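Local coordinates for protein 2-oxo-1,2-dihydroquinoline 8-monooxygenase, oxygenase component (Pseudomonas putida, PDB 1Z02) that serves as the oxygenase component of a Rieske monooxygenase, probably hydroxylating 2-oxo-1,2-dihydroquinoline at carbon 8 by means of a [2Fe-2S] cluster and a mononuclear iron, at residues A[38-43]-A[406-411]; A[136-141]-A[151-156]; A[169-174]-A[295-300]; A[314-319]-A[328-333]. All coordinates share one frame; numbering follows the deposited sequence.

How the contacts relate
Contact 1 closes a long loop of chain inside which the other three lie. It meets contact 2 directly: Asn42 N sits 2.7 Å from Val152 O, probably a hydrogen bond, and the two centres are about 12 Å apart. It also meets contact 3, with Phe40 CD1 3.9 Å from Leu298 CD2. Contacts 3 and 4 reach the same antiparallel sheet; their centres lie about 12 Å apart, and Pro170 CG touches Tyr315 CE2 at 3.7 Å. Contact 4 alone comes close to a metal, the side chain of Tyr328 lying about 7 Å from the mononuclear iron; the other three are away from the iron and the cluster.

Contact 1. Residues A[38-43]-A[406-411]; sequences WGFINH and RGIAKP
Gly39 O accepts a hydrogen bond from Ala409 N at 2.9 Å, and a water adds a weak bond to the same oxygen. That water donates a firmer bond to Ala409 O and accepts weakly from Trp38 N, so it pins the two backbones together a second time. Ile41 N gives its hydrogen to Gly407 O at 2.9 Å, bent to 137° at the hydrogen. Phe40 and Ile408 pair here as a single beta bridge, tying the loop after helix 392-404 to the lead-in of strand 43-49, where Asn42 and His43 both face Val152 in a G1 beta bulge. At the bulge Arg406 NH2 reaches a lone pair of Asn42 O at 3.0 Å, with the oxygen in the guanidinium plane; NH2 also forms a salt bridge with Asp168. The same nitrogen stands over one face of the His43 imidazole, 3.2 Å from CD2, the imidazole and guanidinium planes 42° apart. Ala409 CB packs against Trp38 CB and Ile41 CB, 4.0 Å from each. Trp38 crosses Pro411 at about a right angle, and Pro411 CA sits over the five-membered ring, 3.6 Å from its centroid.

Contact 2. Residues A[136-141]-A[151-156]; sequences VTTYPV and FVREDD
Arg153 and Thr138 lie side by side and point the same way, and the guanidinium edge meets the backbone carbonyl of Thr138. NE and NH1 grip the one oxygen, Thr138 O, at 3.0 and 2.8 Å, and the oxygen is almost exactly in the guanidinium plane. The chain runs extended from CG to NE to deliver this side-on grip; NH2 forms a salt bridge with Asp159, and Pro140 CD lies over one face, toward its rim. An alanine at Arg153 would probably leave Thr138 O without these two donors and Asp159 without its charged mate. Thr137 crosses Asp155 at about a right angle: its OG1 donates to OD2 of Asp155 at 2.8 Å, coming from above the carboxylate plane. The Tyr139 ring turns its edge to the carbonyls, CD2 being 3.5 Å from Phe151 O, and its OH donates to a water that bonds Arg153 O and Asp155 OD2. Phe151 N to Pro140 O, 2.8 Å, extends the pairing of the hairpin of strands 141-144 and 147-152 toward its open end. Asp155 OD2 also forms a salt bridge with Lys81, so each charged group, Arg153 and Asp155, binds a neutral partner across the contact and its opposite charge outside it.

Contact 3. Residues A[169-174]-A[295-300]; sequences LPFRFP and SVVLPG
Val297 drives one methyl onto the ring of Phe171 and the other onto the backbone just before it. CG1 stands over the ring face, 4.0 Å from the centroid and 30° off the normal, as a CH-pi contact whose nearest ring atom is Phe171 CE1 at 3.6 Å. CG2 lies against the peptide bond between Leu169 and Pro170, 3.8 Å from Pro170 N and 3.9 Å from Leu169 C. The torsion explains the split: CG1 is anti to the carbonyl carbon (chi1 -62°), while CG2 takes the crowded position between the backbone N and C. The Phe171 and Val297 side chains slide past each other in opposite directions, and Ser295 OG stands at the ring edge, 4.2 Å from Phe171 CD1. An alanine at Val297 would probably open a gap beneath the Phe171 ring and beside Pro170, leaving the ring freer to shift. Farther out, the Phe171 ring meets that of Phe180 and touches Pro259. Strand 293-297 is held in the large antiparallel sheet of the catalytic domain by backbone hydrogen bonds between Ser295 and Met303 and between Val296 and Met262, and Val296 turns its own side chain to Trp397 of helix 392-404. Right after Val297 the chain reverses through Leu298 and the cis Pro299, a type VI turn with a weak bond from Gly300 N to Val297 O, and re-enters the sheet as strand 301-305. Residues 169-171 thus meet this strand through apolar contact and the face of the Phe171 ring, without a hydrogen bond between the segments.

Contact 4. Residues A[314-319]-A[328-333]; sequences QYEWYV and YWEILV
Glu316 and Tyr328, diagonal neighbours on adjacent strands, cross so that Tyr328 OH donates to Glu316 OE2 at 2.6 Å, from above the carboxylate plane. Gln314 NE2 brings a second hydrogen to OE2 at 3.0 Å from the opposite face, while Tyr318 OH supplies Glu316 OE1 at 2.6 Å on its anti lone pair. Three donors thus hold the carboxylate, which stands nearly perpendicular (89°) to the Tyr328 ring; Arg369 adds a long, weak ion pair. Glu330 OE1 is 4.3 Å from Glu316 OE2; the two like charges would probably repel, and the salt bridge of Glu330 OE2 to Arg203 is likely to temper this. In the hydrogen-bonded pair Tyr315 and Ile331, backbone N and O of each residue meet O and N of the other at 3.0 Å; in the pair Trp317 and Trp329, Trp329 N binds Trp317 O at 3.0 Å but the return bond is weak. The opposite face of the hairpin is mostly apolar: Ile331 CD1 touches the edge of the Trp317 indole at CZ3, 3.7 Å away. Tyr315 OH there bonds Pro189 O. Strand 325-335 is flanked by strand 196-206 and strand 313-320 by strand 301-305; Pro46 of strand 43-49 packs on both tryptophans, and from helix 363-376, which carries the iron ligand Asp365, Arg369 makes a cation-pi contact with Tyr328.

Contact 1. Residues A[38-43]-A[406-411]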
# COMPACT_ATOMS: atom_id res chain seq x y z
N TRP A 38 -5.77 18.42 4.82
CA TRP A 38 -4.32 18.62 4.77
C TRP A 38 -3.82 19.64 5.77
O TRP A 38 -2.61 19.87 5.89
CB TRP A 38 -3.89 19.01 3.36
CG TRP A 38 -3.95 17.87 2.40
CD1 TRP A 38 -5.05 17.40 1.74
CD2 TRP A 38 -2.85 17.04 2.01
NE1 TRP A 38 -4.71 16.32 0.97
CE2 TRP A 38 -3.37 16.07 1.11
CE3 TRP A 38 -1.49 17.01 2.33
CZ2 TRP A 38 -2.56 15.09 0.53
CZ3 TRP A 38 -0.69 16.02 1.75
CH2 TRP A 38 -1.23 15.08 0.86
N GLY A 39 -4.75 20.26 6.49
CA GLY A 39 -4.38 21.25 7.50
C GLY A 39 -4.60 22.70 7.12
O GLY A 39 -4.85 23.03 5.95
N PHE A 40 -4.50 23.58 8.12
CA PHE A 40 -4.65 25.02 7.91
C PHE A 40 -3.26 25.57 7.63
O PHE A 40 -2.35 25.41 8.45
CB PHE A 40 -5.26 25.67 9.16
CG PHE A 40 -6.71 25.33 9.38
CD1 PHE A 40 -7.14 24.82 10.60
CD2 PHE A 40 -7.65 25.52 8.37
CE1 PHE A 40 -8.48 24.51 10.81
CE2 PHE A 40 -9.00 25.20 8.58
CZ PHE A 40 -9.41 24.70 9.80
N ILE A 41 -3.08 26.19 6.47
CA ILE A 41 -1.78 26.73 6.11
C ILE A 41 -1.71 28.20 6.48
O ILE A 41 -2.73 28.83 6.75
CB ILE A 41 -1.52 26.51 4.60
CG1 ILE A 41 -0.02 26.63 4.31
CG2 ILE A 41 -2.33 27.49 3.77
CD1 ILE A 41 0.37 26.15 2.93
N ASN A 42 -0.49 28.75 6.50
CA ASN A 42 -0.25 30.13 6.88
C ASN A 42 -0.45 30.26 8.39
O ASN A 42 -1.13 31.17 8.86
CB ASN A 42 -1.20 31.08 6.14
CG ASN A 42 -0.98 31.06 4.64
OD1 ASN A 42 -1.90 31.30 3.87
ND2 ASN A 42 0.24 30.78 4.23
N HIS A 43 0.15 29.33 9.13
CA HIS A 43 0.09 29.29 10.59
C HIS A 43 1.43 28.83 11.15
O HIS A 43 2.24 28.24 10.42
CB HIS A 43 -1.01 28.32 11.07
CG HIS A 43 -2.38 28.92 11.10
ND1 HIS A 43 -3.27 28.82 10.05
CD2 HIS A 43 -3.03 29.61 12.07
CE1 HIS A 43 -4.40 29.42 10.37
NE2 HIS A 43 -4.28 29.91 11.59
N ARG A 406 -6.13 30.90 8.49
CA ARG A 406 -5.53 31.79 7.50
C ARG A 406 -5.39 31.13 6.14
O ARG A 406 -4.75 31.68 5.25
CB ARG A 406 -4.15 32.29 7.95
CG ARG A 406 -4.14 33.01 9.28
CD ARG A 406 -2.93 33.92 9.42
NE ARG A 406 -2.80 34.39 10.80
CZ ARG A 406 -2.26 33.68 11.78
NH1 ARG A 406 -2.20 34.17 13.00
NH2 ARG A 406 -1.73 32.48 11.52
N GLY A 407 -5.96 29.94 5.98
CA GLY A 407 -5.86 29.25 4.71
C GLY A 407 -6.01 27.75 4.82
O GLY A 407 -5.70 27.16 5.86
N ILE A 408 -6.49 27.14 3.76
CA ILE A 408 -6.68 25.70 3.72
C ILE A 408 -5.61 25.13 2.79
O ILE A 408 -5.56 25.47 1.61
CB ILE A 408 -8.09 25.35 3.19
CG1 ILE A 408 -9.14 25.86 4.18
CG2 ILE A 408 -8.23 23.84 2.98
CD1 ILE A 408 -10.56 25.69 3.71
N ALA A 409 -4.75 24.29 3.34
CA ALA A 409 -3.67 23.69 2.57
C ALA A 409 -4.19 22.84 1.42
O ALA A 409 -5.19 22.13 1.54
CB ALA A 409 -2.77 22.87 3.49
N LYS A 410 -3.52 22.92 0.28
CA LYS A 410 -3.91 22.14 -0.86
C LYS A 410 -3.17 20.81 -0.81
O LYS A 410 -2.12 20.70 -0.18
CB LYS A 410 -3.56 22.87 -2.14
CG LYS A 410 -4.48 24.04 -2.42
CD LYS A 410 -3.92 24.87 -3.53
CE LYS A 410 -4.57 26.22 -3.61
NZ LYS A 410 -3.68 27.09 -4.42
N PRO A 411 -3.72 19.78 -1.47
CA PRO A 411 -3.06 18.47 -1.46
C PRO A 411 -1.66 18.59 -2.03
O PRO A 411 -1.40 19.42 -2.91
CB PRO A 411 -3.97 17.62 -2.35
CG PRO A 411 -5.32 18.26 -2.17
CD PRO A 411 -5.00 19.72 -2.20
O HOH W 1 -6.45 21.08 3.67

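Contact 2. Residues A[136-141]-A[151-156]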
# COMPACT_ATOMS: atom_id res chain seq x y z
N VAL A 136 13.63 29.12 -4.03
CA VAL A 136 12.66 28.31 -3.29
C VAL A 136 12.01 29.12 -2.19
O VAL A 136 12.54 30.15 -1.76
CB VAL A 136 13.32 27.06 -2.66
CG1 VAL A 136 13.80 26.12 -3.75
CG2 VAL A 136 14.48 27.48 -1.77
N THR A 137 10.85 28.66 -1.74
CA THR A 137 10.11 29.35 -0.70
C THR A 137 10.87 29.37 0.64
O THR A 137 11.57 28.41 0.98
CB THR A 137 8.74 28.68 -0.46
OG1 THR A 137 8.04 28.55 -1.70
CG2 THR A 137 7.88 29.51 0.50
N THR A 138 10.74 30.47 1.38
CA THR A 138 11.36 30.58 2.69
C THR A 138 10.26 30.51 3.73
O THR A 138 9.14 30.95 3.49
CB THR A 138 12.10 31.94 2.89
OG1 THR A 138 11.15 33.01 2.84
CG2 THR A 138 13.17 32.15 1.83
N TYR A 139 10.58 29.96 4.90
CA TYR A 139 9.60 29.87 5.97
C TYR A 139 10.15 30.53 7.23
O TYR A 139 11.20 30.15 7.74
CB TYR A 139 9.24 28.41 6.25
CG TYR A 139 8.71 27.71 5.02
CD1 TYR A 139 9.55 26.95 4.21
CD2 TYR A 139 7.39 27.89 4.62
CE1 TYR A 139 9.08 26.39 3.03
CE2 TYR A 139 6.91 27.34 3.43
CZ TYR A 139 7.77 26.59 2.65
OH TYR A 139 7.30 26.04 1.47
N PRO A 140 9.44 31.56 7.73
CA PRO A 140 9.89 32.26 8.93
C PRO A 140 10.09 31.32 10.10
O PRO A 140 9.26 30.45 10.34
CB PRO A 140 8.77 33.26 9.20
CG PRO A 140 8.23 33.55 7.84
CD PRO A 140 8.22 32.17 7.19
N VAL A 141 11.19 31.49 10.82
CA VAL A 141 11.48 30.66 11.97
C VAL A 141 11.54 31.48 13.25
O VAL A 141 12.07 32.59 13.26
CB VAL A 141 12.84 29.95 11.82
CG1 VAL A 141 13.18 29.18 13.09
CG2 VAL A 141 12.81 29.00 10.63
N PHE A 151 6.79 29.03 10.39
CA PHE A 151 5.54 29.55 9.85
C PHE A 151 5.36 28.90 8.48
O PHE A 151 5.94 29.35 7.48
CB PHE A 151 5.61 31.07 9.69
CG PHE A 151 4.31 31.70 9.28
CD1 PHE A 151 3.24 31.76 10.17
CD2 PHE A 151 4.14 32.21 8.00
CE1 PHE A 151 2.02 32.31 9.79
CE2 PHE A 151 2.92 32.77 7.60
CZ PHE A 151 1.86 32.81 8.50
N VAL A 152 4.55 27.84 8.43
CA VAL A 152 4.29 27.12 7.19
C VAL A 152 3.27 27.90 6.38
O VAL A 152 2.10 27.99 6.76
CB VAL A 152 3.77 25.70 7.49
CG1 VAL A 152 3.71 24.87 6.20
CG2 VAL A 152 4.67 25.03 8.52
N ARG A 153 3.71 28.45 5.26
CA ARG A 153 2.85 29.28 4.42
C ARG A 153 2.83 28.88 2.95
O ARG A 153 3.68 28.12 2.49
CB ARG A 153 3.31 30.74 4.52
CG ARG A 153 4.78 30.91 4.16
CD ARG A 153 5.17 32.35 3.97
NE ARG A 153 6.60 32.49 3.70
CZ ARG A 153 7.22 33.65 3.54
NH1 ARG A 153 8.53 33.69 3.30
NH2 ARG A 153 6.53 34.79 3.61
N GLU A 154 1.84 29.40 2.23
CA GLU A 154 1.72 29.14 0.80
C GLU A 154 2.83 29.96 0.14
O GLU A 154 3.29 30.96 0.70
CB GLU A 154 0.37 29.63 0.27
CG GLU A 154 -0.83 29.19 1.07
CD GLU A 154 -2.11 29.82 0.55
OE1 GLU A 154 -2.69 29.29 -0.42
OE2 GLU A 154 -2.54 30.84 1.11
N ASP A 155 3.24 29.54 -1.05
CA ASP A 155 4.31 30.22 -1.79
C ASP A 155 4.12 31.72 -1.95
O ASP A 155 5.09 32.48 -1.95
CB ASP A 155 4.46 29.60 -3.18
CG ASP A 155 4.97 28.17 -3.13
OD1 ASP A 155 4.96 27.51 -4.17
OD2 ASP A 155 5.40 27.71 -2.05
N ASP A 156 2.87 32.15 -2.08
CA ASP A 156 2.58 33.57 -2.29
C ASP A 156 2.19 34.41 -1.07
O ASP A 156 1.81 35.58 -1.22
CB ASP A 156 1.51 33.72 -3.38
CG ASP A 156 0.20 33.04 -3.02
OD1 ASP A 156 -0.74 33.08 -3.86
OD2 ASP A 156 0.10 32.45 -1.92
O HOH W 2 7.88 31.74 -2.80
O HOH W 3 4.71 26.79 0.53

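Contact 3. Residues A[169-174]-A[295-300]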
# COMPACT_ATOMS: atom_id res chain seq x y z
N LEU A 169 -0.29 30.77 19.47
CA LEU A 169 0.09 30.07 20.70
C LEU A 169 -1.03 30.29 21.71
O LEU A 169 -1.74 31.29 21.64
CB LEU A 169 1.41 30.64 21.22
CG LEU A 169 2.61 29.69 21.28
CD1 LEU A 169 2.65 28.77 20.13
CD2 LEU A 169 3.88 30.45 21.41
N PRO A 170 -1.22 29.34 22.64
CA PRO A 170 -2.29 29.49 23.64
C PRO A 170 -2.28 30.82 24.40
O PRO A 170 -1.27 31.53 24.40
CB PRO A 170 -2.06 28.30 24.57
CG PRO A 170 -1.50 27.26 23.63
CD PRO A 170 -0.52 28.06 22.80
N PHE A 171 -3.41 31.14 25.04
CA PHE A 171 -3.56 32.37 25.82
C PHE A 171 -2.52 32.38 26.93
O PHE A 171 -2.27 31.35 27.55
CB PHE A 171 -4.96 32.45 26.43
CG PHE A 171 -6.07 32.24 25.45
CD1 PHE A 171 -6.74 31.02 25.39
CD2 PHE A 171 -6.44 33.25 24.56
CE1 PHE A 171 -7.76 30.80 24.46
CE2 PHE A 171 -7.46 33.04 23.63
CZ PHE A 171 -8.12 31.81 23.58
N ARG A 172 -1.93 33.55 27.19
CA ARG A 172 -0.90 33.68 28.22
C ARG A 172 -1.43 34.22 29.54
O ARG A 172 -2.36 35.03 29.56
CB ARG A 172 0.23 34.60 27.74
CG ARG A 172 0.85 34.18 26.43
CD ARG A 172 1.92 35.14 25.96
NE ARG A 172 3.08 35.17 26.85
CZ ARG A 172 4.21 35.80 26.58
NH1 ARG A 172 5.22 35.77 27.45
NH2 ARG A 172 4.35 36.46 25.43
N PHE A 173 -0.84 33.74 30.64
CA PHE A 173 -1.17 34.17 32.00
C PHE A 173 0.15 34.60 32.64
O PHE A 173 1.21 34.08 32.29
CB PHE A 173 -1.78 33.03 32.81
CG PHE A 173 -3.09 32.54 32.28
CD1 PHE A 173 -3.14 31.53 31.32
CD2 PHE A 173 -4.28 33.11 32.71
CE1 PHE A 173 -4.36 31.10 30.80
CE2 PHE A 173 -5.51 32.69 32.19
CZ PHE A 173 -5.54 31.68 31.24
N PRO A 174 0.10 35.52 33.61
CA PRO A 174 -1.07 36.20 34.17
C PRO A 174 -1.72 37.26 33.27
O PRO A 174 -2.78 37.79 33.61
CB PRO A 174 -0.52 36.81 35.45
CG PRO A 174 0.85 37.21 35.04
CD PRO A 174 1.33 36.00 34.28
N SER A 295 -8.01 24.51 26.94
CA SER A 295 -8.41 25.49 25.94
C SER A 295 -7.71 25.10 24.64
O SER A 295 -6.73 24.36 24.65
CB SER A 295 -7.98 26.90 26.37
OG SER A 295 -6.59 26.98 26.64
N VAL A 296 -8.24 25.59 23.52
CA VAL A 296 -7.65 25.28 22.22
C VAL A 296 -7.70 26.50 21.30
O VAL A 296 -8.71 27.20 21.23
CB VAL A 296 -8.36 24.06 21.56
CG1 VAL A 296 -9.83 24.36 21.35
CG2 VAL A 296 -7.68 23.69 20.23
N VAL A 297 -6.60 26.75 20.60
CA VAL A 297 -6.50 27.87 19.68
C VAL A 297 -5.96 27.41 18.33
O VAL A 297 -5.31 26.36 18.23
CB VAL A 297 -5.54 28.96 20.23
CG1 VAL A 297 -6.07 29.52 21.54
CG2 VAL A 297 -4.14 28.39 20.43
N LEU A 298 -6.24 28.19 17.28
CA LEU A 298 -5.74 27.85 15.95
C LEU A 298 -4.21 27.92 16.01
O LEU A 298 -3.66 28.73 16.75
CB LEU A 298 -6.26 28.86 14.91
CG LEU A 298 -7.67 28.63 14.36
CD1 LEU A 298 -8.18 29.86 13.61
CD2 LEU A 298 -7.64 27.43 13.43
N PRO A 299 -3.51 27.08 15.24
CA PRO A 299 -3.99 26.09 14.26
C PRO A 299 -4.48 24.77 14.86
O PRO A 299 -4.78 23.83 14.12
CB PRO A 299 -2.78 25.89 13.36
CG PRO A 299 -1.65 25.95 14.32
CD PRO A 299 -2.03 27.16 15.20
N GLY A 300 -4.57 24.72 16.18
CA GLY A 300 -5.00 23.52 16.87
C GLY A 300 -4.02 23.18 17.97
O GLY A 300 -3.38 22.12 17.96

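Contact 4. Residues A[314-319]-A[328-333]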
# COMPACT_ATOMS: atom_id res chain seq x y z
N GLN A 314 0.75 21.61 30.36
CA GLN A 314 0.94 20.73 29.21
C GLN A 314 0.37 21.33 27.94
O GLN A 314 -0.78 21.78 27.91
CB GLN A 314 0.31 19.35 29.45
CG GLN A 314 0.61 18.36 28.31
CD GLN A 314 0.25 16.92 28.66
OE1 GLN A 314 0.44 16.48 29.79
NE2 GLN A 314 -0.27 16.18 27.68
N TYR A 315 1.18 21.33 26.89
CA TYR A 315 0.78 21.85 25.58
C TYR A 315 0.87 20.74 24.55
O TYR A 315 1.79 19.93 24.60
CB TYR A 315 1.71 22.99 25.14
CG TYR A 315 1.60 24.24 25.97
CD1 TYR A 315 2.67 24.67 26.77
CD2 TYR A 315 0.45 25.02 25.94
CE1 TYR A 315 2.59 25.84 27.51
CE2 TYR A 315 0.36 26.20 26.68
CZ TYR A 315 1.44 26.60 27.46
OH TYR A 315 1.35 27.76 28.20
N GLU A 316 -0.07 20.72 23.62
CA GLU A 316 -0.05 19.72 22.56
C GLU A 316 -0.36 20.32 21.20
O GLU A 316 -1.09 21.30 21.07
CB GLU A 316 -1.07 18.60 22.83
CG GLU A 316 -0.91 17.91 24.16
CD GLU A 316 -1.75 16.65 24.25
OE1 GLU A 316 -2.83 16.60 23.61
OE2 GLU A 316 -1.35 15.71 24.97
N TRP A 317 0.24 19.72 20.18
CA TRP A 317 0.04 20.11 18.79
C TRP A 317 -0.27 18.81 18.07
O TRP A 317 0.13 17.74 18.52
CB TRP A 317 1.32 20.72 18.22
CG TRP A 317 1.58 22.14 18.62
CD1 TRP A 317 1.20 23.26 17.94
CD2 TRP A 317 2.30 22.60 19.78
NE1 TRP A 317 1.64 24.39 18.60
CE2 TRP A 317 2.32 24.01 19.73
CE3 TRP A 317 2.93 21.95 20.85
CZ2 TRP A 317 2.94 24.79 20.72
CZ3 TRP A 317 3.55 22.72 21.83
CH2 TRP A 317 3.55 24.13 21.76
N TYR A 318 -0.99 18.91 16.96
CA TYR A 318 -1.37 17.76 16.14
C TYR A 318 -1.08 18.28 14.74
O TYR A 318 -1.98 18.57 13.95
CB TYR A 318 -2.86 17.45 16.34
CG TYR A 318 -3.29 17.55 17.80
CD1 TYR A 318 -3.62 18.78 18.36
CD2 TYR A 318 -3.28 16.43 18.64
CE1 TYR A 318 -3.94 18.89 19.72
CE2 TYR A 318 -3.61 16.54 20.00
CZ TYR A 318 -3.93 17.77 20.53
OH TYR A 318 -4.23 17.90 21.87
N VAL A 319 0.21 18.43 14.46
CA VAL A 319 0.69 18.98 13.20
C VAL A 319 0.44 18.08 12.00
O VAL A 319 0.96 16.97 11.92
CB VAL A 319 2.18 19.31 13.28
CG1 VAL A 319 2.61 20.06 12.02
CG2 VAL A 319 2.47 20.14 14.56
N TYR A 328 2.23 14.30 16.58
CA TYR A 328 1.66 14.63 17.88
C TYR A 328 2.71 15.08 18.91
O TYR A 328 3.56 14.30 19.34
CB TYR A 328 0.88 13.40 18.38
CG TYR A 328 0.40 13.46 19.81
CD1 TYR A 328 -0.32 14.55 20.30
CD2 TYR A 328 0.59 12.37 20.66
CE1 TYR A 328 -0.84 14.56 21.60
CE2 TYR A 328 0.07 12.36 21.96
CZ TYR A 328 -0.65 13.45 22.42
OH TYR A 328 -1.18 13.40 23.69
N TRP A 329 2.63 16.35 19.29
CA TRP A 329 3.56 16.93 20.26
C TRP A 329 2.96 16.96 21.66
O TRP A 329 1.78 17.26 21.83
CB TRP A 329 3.94 18.36 19.86
CG TRP A 329 4.79 18.46 18.63
CD1 TRP A 329 4.45 18.11 17.35
CD2 TRP A 329 6.13 18.97 18.57
NE1 TRP A 329 5.50 18.38 16.50
CE2 TRP A 329 6.54 18.91 17.22
CE3 TRP A 329 7.02 19.48 19.52
CZ2 TRP A 329 7.81 19.34 16.80
CZ3 TRP A 329 8.28 19.90 19.11
CH2 TRP A 329 8.66 19.83 17.75
N GLU A 330 3.79 16.64 22.65
CA GLU A 330 3.40 16.67 24.05
C GLU A 330 4.54 17.30 24.83
O GLU A 330 5.61 16.71 24.91
CB GLU A 330 3.21 15.27 24.63
CG GLU A 330 2.12 14.44 24.05
CD GLU A 330 2.11 13.07 24.67
OE1 GLU A 330 1.78 12.95 25.87
OE2 GLU A 330 2.45 12.11 23.95
N ILE A 331 4.34 18.49 25.37
CA ILE A 331 5.40 19.10 26.16
C ILE A 331 4.88 19.62 27.49
O ILE A 331 3.71 19.97 27.63
CB ILE A 331 6.11 20.29 25.41
CG1 ILE A 331 5.15 21.47 25.26
CG2 ILE A 331 6.65 19.82 24.07
CD1 ILE A 331 5.80 22.74 24.79
N LEU A 332 5.78 19.64 28.47
CA LEU A 332 5.48 20.13 29.81
C LEU A 332 6.40 21.31 30.00
O LEU A 332 7.60 21.22 29.73
CB LEU A 332 5.75 19.06 30.87
CG LEU A 332 4.82 17.85 30.82
CD1 LEU A 332 5.24 16.83 31.85
CD2 LEU A 332 3.39 18.31 31.04
N VAL A 333 5.84 22.42 30.46
CA VAL A 333 6.61 23.64 30.66
C VAL A 333 6.55 24.08 32.12
O VAL A 333 5.51 23.98 32.77
CB VAL A 333 6.07 24.78 29.77
CG1 VAL A 333 6.94 26.02 29.92
CG2 VAL A 333 6.02 24.34 28.31